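Local atomic coordinates of nitroreductase family protein (Lactobacillus plantarum, PDB entry 4QLX), a protein that probably reduces 10-oxo-(11E)-octadecenoate to 10-oxooctadecanoate using NADH and an FMN cofactor, in a bacterial pathway that saturates polyunsaturated fatty acids. Residues Tyr101-Val106 with Asp122-Thr127. Numbering follows the deposited sequence.
Sequences YVYRDV and DQILGT. With KTC (10-oxooctadecanoic acid), chain D.
The wall of the 10-oxooctadecanoic acid pocket includes I124, which is flanked here by Y103, a residue reaching from the first turn of helix 103-112 to I124 and L125 on helix 118-133. With CG anti to the backbone N (chi1 -169°), the Y103 ring extends toward the second helix. Its edge meets L125: CD2 of that residue lies near the ring plane, 3.8 Å from Y103 CE1. At the far end, Y103 OH stands 3.2 Å from I124 O. I124 CG2 has neighbours on two sides, Y103 OH at 3.3 Å and KTC C11 at 4.0 Å, in directions about 95° apart. I124 CD1 reaches further along the fatty-acid chain, 3.7 Å from both KTC C13 and KTC C14. The contact belongs to the helical pair 103-112 and 118-133, which follows strand 89-96 and precedes helix 137-161 in the nitroreductase-family chain; F79 of the second subunit also packs on I124. The two methyls of L125 split: CD2, besides meeting the tyrosine edge, rests 3.8 Å from R104 CA, while the bent arginine brings NH1 to 4.2 Å from L125 CD1, the two side chains crossing at about a right angle. Within helix 118-133, the carbonyl O of Q123, next to I124, accepts T127 N and T127 OG1 from opposite faces of its plane, the hydroxyl bond measuring 2.7 Å from OG1 to Q123 O.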
ATOM      1  N   TYR A 101       1.556 -22.629   2.546  1.00 27.67           N
ATOM      2  CA  TYR A 101       1.605 -24.062   2.267  1.00 31.86           C
ATOM      3  C   TYR A 101       2.711 -24.378   1.251  1.00 30.57           C
ATOM      4  O   TYR A 101       3.274 -25.469   1.262  1.00 30.88           O
ATOM      5  CB  TYR A 101       0.245 -24.571   1.757  1.00 26.57           C
ATOM      6  CG  TYR A 101      -0.825 -24.754   2.833  1.00 27.41           C
ATOM      7  CD1 TYR A 101      -0.600 -24.366   4.148  1.00 27.58           C
ATOM      8  CD2 TYR A 101      -2.050 -25.336   2.529  1.00 28.44           C
ATOM      9  CE1 TYR A 101      -1.573 -24.535   5.131  1.00 27.02           C
ATOM     10  CE2 TYR A 101      -3.034 -25.513   3.506  1.00 27.78           C
ATOM     11  CZ  TYR A 101      -2.791 -25.108   4.805  1.00 32.24           C
ATOM     12  OH  TYR A 101      -3.764 -25.276   5.784  1.00 28.68           O
ATOM     13  N   VAL A 102       3.028 -23.420   0.379  1.00 27.25           N
ATOM     14  CA  VAL A 102       4.045 -23.647  -0.652  1.00 30.37           C
ATOM     15  C   VAL A 102       5.405 -23.036  -0.305  1.00 29.64           C
ATOM     16  O   VAL A 102       6.303 -23.025  -1.144  1.00 30.86           O
ATOM     17  CB  VAL A 102       3.604 -23.078  -2.025  1.00 28.22           C
ATOM     18  CG1 VAL A 102       2.439 -23.872  -2.585  1.00 31.88           C
ATOM     19  CG2 VAL A 102       3.242 -21.626  -1.902  1.00 25.04           C
ATOM     20  N   TYR A 103       5.550 -22.551   0.926  1.00 25.01           N
ATOM     21  CA  TYR A 103       6.743 -21.817   1.353  1.00 24.30           C
ATOM     22  C   TYR A 103       8.032 -22.545   0.966  1.00 28.18           C
ATOM     23  O   TYR A 103       8.873 -21.995   0.256  1.00 24.96           O
ATOM     24  CB  TYR A 103       6.709 -21.579   2.871  1.00 24.39           C
ATOM     25  CG  TYR A 103       7.766 -20.610   3.387  1.00 25.80           C
ATOM     26  CD1 TYR A 103       9.125 -20.928   3.352  1.00 26.44           C
ATOM     27  CD2 TYR A 103       7.406 -19.399   3.933  1.00 21.50           C
ATOM     28  CE1 TYR A 103      10.088 -20.043   3.824  1.00 24.78           C
ATOM     29  CE2 TYR A 103       8.355 -18.513   4.408  1.00 23.31           C
ATOM     30  CZ  TYR A 103       9.693 -18.838   4.350  1.00 26.99           C
ATOM     31  OH  TYR A 103      10.627 -17.947   4.817  1.00 29.39           O
ATOM     32  N   ARG A 104       8.175 -23.786   1.428  1.00 28.10           N
ATOM     33  CA  ARG A 104       9.420 -24.531   1.237  1.00 33.25           C
ATOM     34  C   ARG A 104       9.762 -24.747  -0.239  1.00 32.72           C
ATOM     35  O   ARG A 104      10.921 -24.644  -0.632  1.00 33.15           O
ATOM     36  CB  ARG A 104       9.345 -25.881   1.955  1.00 31.14           C
ATOM     37  CG  ARG A 104      10.620 -26.715   1.824  1.00 36.34           C
ATOM     38  CD  ARG A 104      10.492 -28.025   2.570  1.00 36.23           C
ATOM     39  NE  ARG A 104      10.099 -27.827   3.961  1.00 38.19           N
ATOM     40  CZ  ARG A 104      10.955 -27.568   4.946  1.00 43.28           C
ATOM     41  NH1 ARG A 104      12.255 -27.468   4.692  1.00 39.68           N
ATOM     42  NH2 ARG A 104      10.511 -27.405   6.186  1.00 47.97           N
ATOM     43  N   ASP A 105       8.752 -25.042  -1.052  1.00 33.61           N
ATOM     44  CA  ASP A 105       8.956 -25.302  -2.480  1.00 36.06           C
ATOM     45  C   ASP A 105       9.362 -24.032  -3.213  1.00 33.46           C
ATOM     46  O   ASP A 105      10.278 -24.028  -4.040  1.00 36.58           O
ATOM     47  CB  ASP A 105       7.683 -25.873  -3.112  1.00 37.70           C
ATOM     48  CG  ASP A 105       7.416 -27.302  -2.693  1.00 44.92           C
ATOM     49  OD1 ASP A 105       8.393 -28.033  -2.423  1.00 42.33           O
ATOM     50  OD2 ASP A 105       6.233 -27.693  -2.637  1.00 51.51           O
ATOM     51  N   VAL A 106       8.648 -22.961  -2.900  1.00 33.27           N
ATOM     52  CA  VAL A 106       8.893 -21.645  -3.468  1.00 32.24           C
ATOM     53  C   VAL A 106      10.318 -21.116  -3.229  1.00 35.39           C
ATOM     54  O   VAL A 106      10.980 -20.648  -4.164  1.00 33.06           O
ATOM     55  CB  VAL A 106       7.863 -20.649  -2.914  1.00 31.86           C
ATOM     56  CG1 VAL A 106       8.460 -19.279  -2.722  1.00 31.70           C
ATOM     57  CG2 VAL A 106       6.638 -20.601  -3.829  1.00 32.86           C
ATOM     58  N   ASP A 122      18.843 -21.912   3.775  1.00 29.81           N
ATOM     59  CA  ASP A 122      18.678 -22.527   5.084  1.00 31.20           C
ATOM     60  C   ASP A 122      18.312 -21.480   6.138  1.00 27.39           C
ATOM     61  O   ASP A 122      17.534 -21.761   7.046  1.00 30.31           O
ATOM     62  CB  ASP A 122      19.950 -23.280   5.492  1.00 30.13           C
ATOM     63  CG  ASP A 122      20.221 -24.508   4.614  1.00 37.79           C
ATOM     64  OD1 ASP A 122      19.300 -24.943   3.876  1.00 36.73           O
ATOM     65  OD2 ASP A 122      21.357 -25.046   4.676  1.00 39.09           O
ATOM     66  N   GLN A 123      18.861 -20.270   6.012  1.00 27.10           N
ATOM     67  CA  GLN A 123      18.507 -19.184   6.923  1.00 27.76           C
ATOM     68  C   GLN A 123      17.020 -18.829   6.752  1.00 28.99           C
ATOM     69  O   GLN A 123      16.278 -18.704   7.735  1.00 26.41           O
ATOM     70  CB  GLN A 123      19.401 -17.957   6.685  1.00 28.79           C
ATOM     71  CG  GLN A 123      20.911 -18.227   6.954  1.00 33.95           C
ATOM     72  CD  GLN A 123      21.826 -17.067   6.548  1.00 39.13           C
ATOM     73  OE1 GLN A 123      21.367 -16.063   5.992  1.00 35.38           O
ATOM     74  NE2 GLN A 123      23.132 -17.204   6.826  1.00 31.12           N
ATOM     75  N   ILE A 124      16.588 -18.711   5.500  1.00 22.76           N
ATOM     76  CA  ILE A 124      15.213 -18.309   5.193  1.00 26.37           C
ATOM     77  C   ILE A 124      14.196 -19.353   5.664  1.00 27.28           C
ATOM     78  O   ILE A 124      13.203 -19.010   6.316  1.00 27.29           O
ATOM     79  CB  ILE A 124      15.030 -18.058   3.684  1.00 23.72           C
ATOM     80  CG1 ILE A 124      16.012 -16.991   3.196  1.00 27.38           C
ATOM     81  CG2 ILE A 124      13.584 -17.628   3.362  1.00 25.28           C
ATOM     82  CD1 ILE A 124      16.045 -16.847   1.686  1.00 26.87           C
ATOM     83  N   LEU A 125      14.450 -20.621   5.348  1.00 24.78           N
ATOM     84  CA  LEU A 125      13.565 -21.702   5.774  1.00 28.71           C
ATOM     85  C   LEU A 125      13.598 -21.885   7.289  1.00 30.28           C
ATOM     86  O   LEU A 125      12.554 -22.056   7.916  1.00 30.70           O
ATOM     87  CB  LEU A 125      13.935 -23.023   5.087  1.00 27.95           C
ATOM     88  CG  LEU A 125      13.791 -23.106   3.565  1.00 28.89           C
ATOM     89  CD1 LEU A 125      14.456 -24.365   3.021  1.00 28.32           C
ATOM     90  CD2 LEU A 125      12.326 -23.069   3.168  1.00 27.23           C
ATOM     91  N   GLY A 126      14.797 -21.855   7.871  1.00 34.47           N
ATOM     92  CA  GLY A 126      14.955 -22.063   9.302  1.00 30.27           C
ATOM     93  C   GLY A 126      14.266 -20.997  10.138  1.00 30.08           C
ATOM     94  O   GLY A 126      13.763 -21.258  11.230  1.00 30.46           O
ATOM     95  N   THR A 127      14.209 -19.785   9.606  1.00 28.07           N
ATOM     96  CA  THR A 127      13.783 -18.644  10.401  1.00 23.51           C
ATOM     97  C   THR A 127      12.283 -18.383  10.357  1.00 27.14           C
ATOM     98  O   THR A 127      11.650 -18.204  11.406  1.00 22.18           O
ATOM     99  CB  THR A 127      14.535 -17.377   9.955  1.00 27.40           C
ATOM    100  OG1 THR A 127      15.938 -17.563  10.206  1.00 21.65           O
ATOM    101  CG2 THR A 127      14.023 -16.130  10.699  1.00 21.54           C
TER
HETATM  102  O1  KTC D 302      18.996 -11.077  -0.410  1.00 44.62           O
HETATM  103  C17 KTC D 302      19.087 -12.302  -0.405  1.00 39.28           C
HETATM  104  O   KTC D 302      20.293 -12.876  -0.390  1.00 44.05           O
HETATM  105  C16 KTC D 302      17.837 -13.149  -0.410  1.00 33.32           C
HETATM  106  C15 KTC D 302      16.749 -12.360   0.294  1.00 29.85           C
HETATM  107  C14 KTC D 302      16.110 -13.207   1.374  1.00 27.32           C
HETATM  108  C13 KTC D 302      14.675 -13.494   0.980  1.00 25.19           C
HETATM  109  C12 KTC D 302      13.730 -12.786   1.928  1.00 26.03           C
HETATM  110  C11 KTC D 302      13.448 -13.653   3.135  1.00 23.62           C
HETATM  111  C10 KTC D 302      12.008 -13.420   3.559  1.00 21.50           C
HETATM  112  C9  KTC D 302      11.953 -12.452   4.729  1.00 22.16           C
HETATM  113  C8  KTC D 302      10.513 -12.092   4.949  1.00 18.28           C
HETATM  114  O2  KTC D 302       9.847 -11.666   4.010  1.00 15.53           O
HETATM  115  C7  KTC D 302       9.928 -12.263   6.331  1.00 20.08           C
HETATM  116  C6  KTC D 302       8.519 -11.704   6.358  1.00 21.62           C
HETATM  117  C5  KTC D 302       8.072 -11.405   7.780  1.00 22.23           C
HETATM  118  C4  KTC D 302       7.270 -12.570   8.337  1.00 25.43           C
HETATM  119  C3  KTC D 302       6.828 -12.300   9.775  1.00 26.23           C
HETATM  120  C2  KTC D 302       6.427 -13.607  10.453  1.00 35.70           C
HETATM  121  C1  KTC D 302       5.580 -14.459   9.511  1.00 37.46           C
HETATM  122  C   KTC D 302       5.051 -15.714  10.174  1.00 35.90           C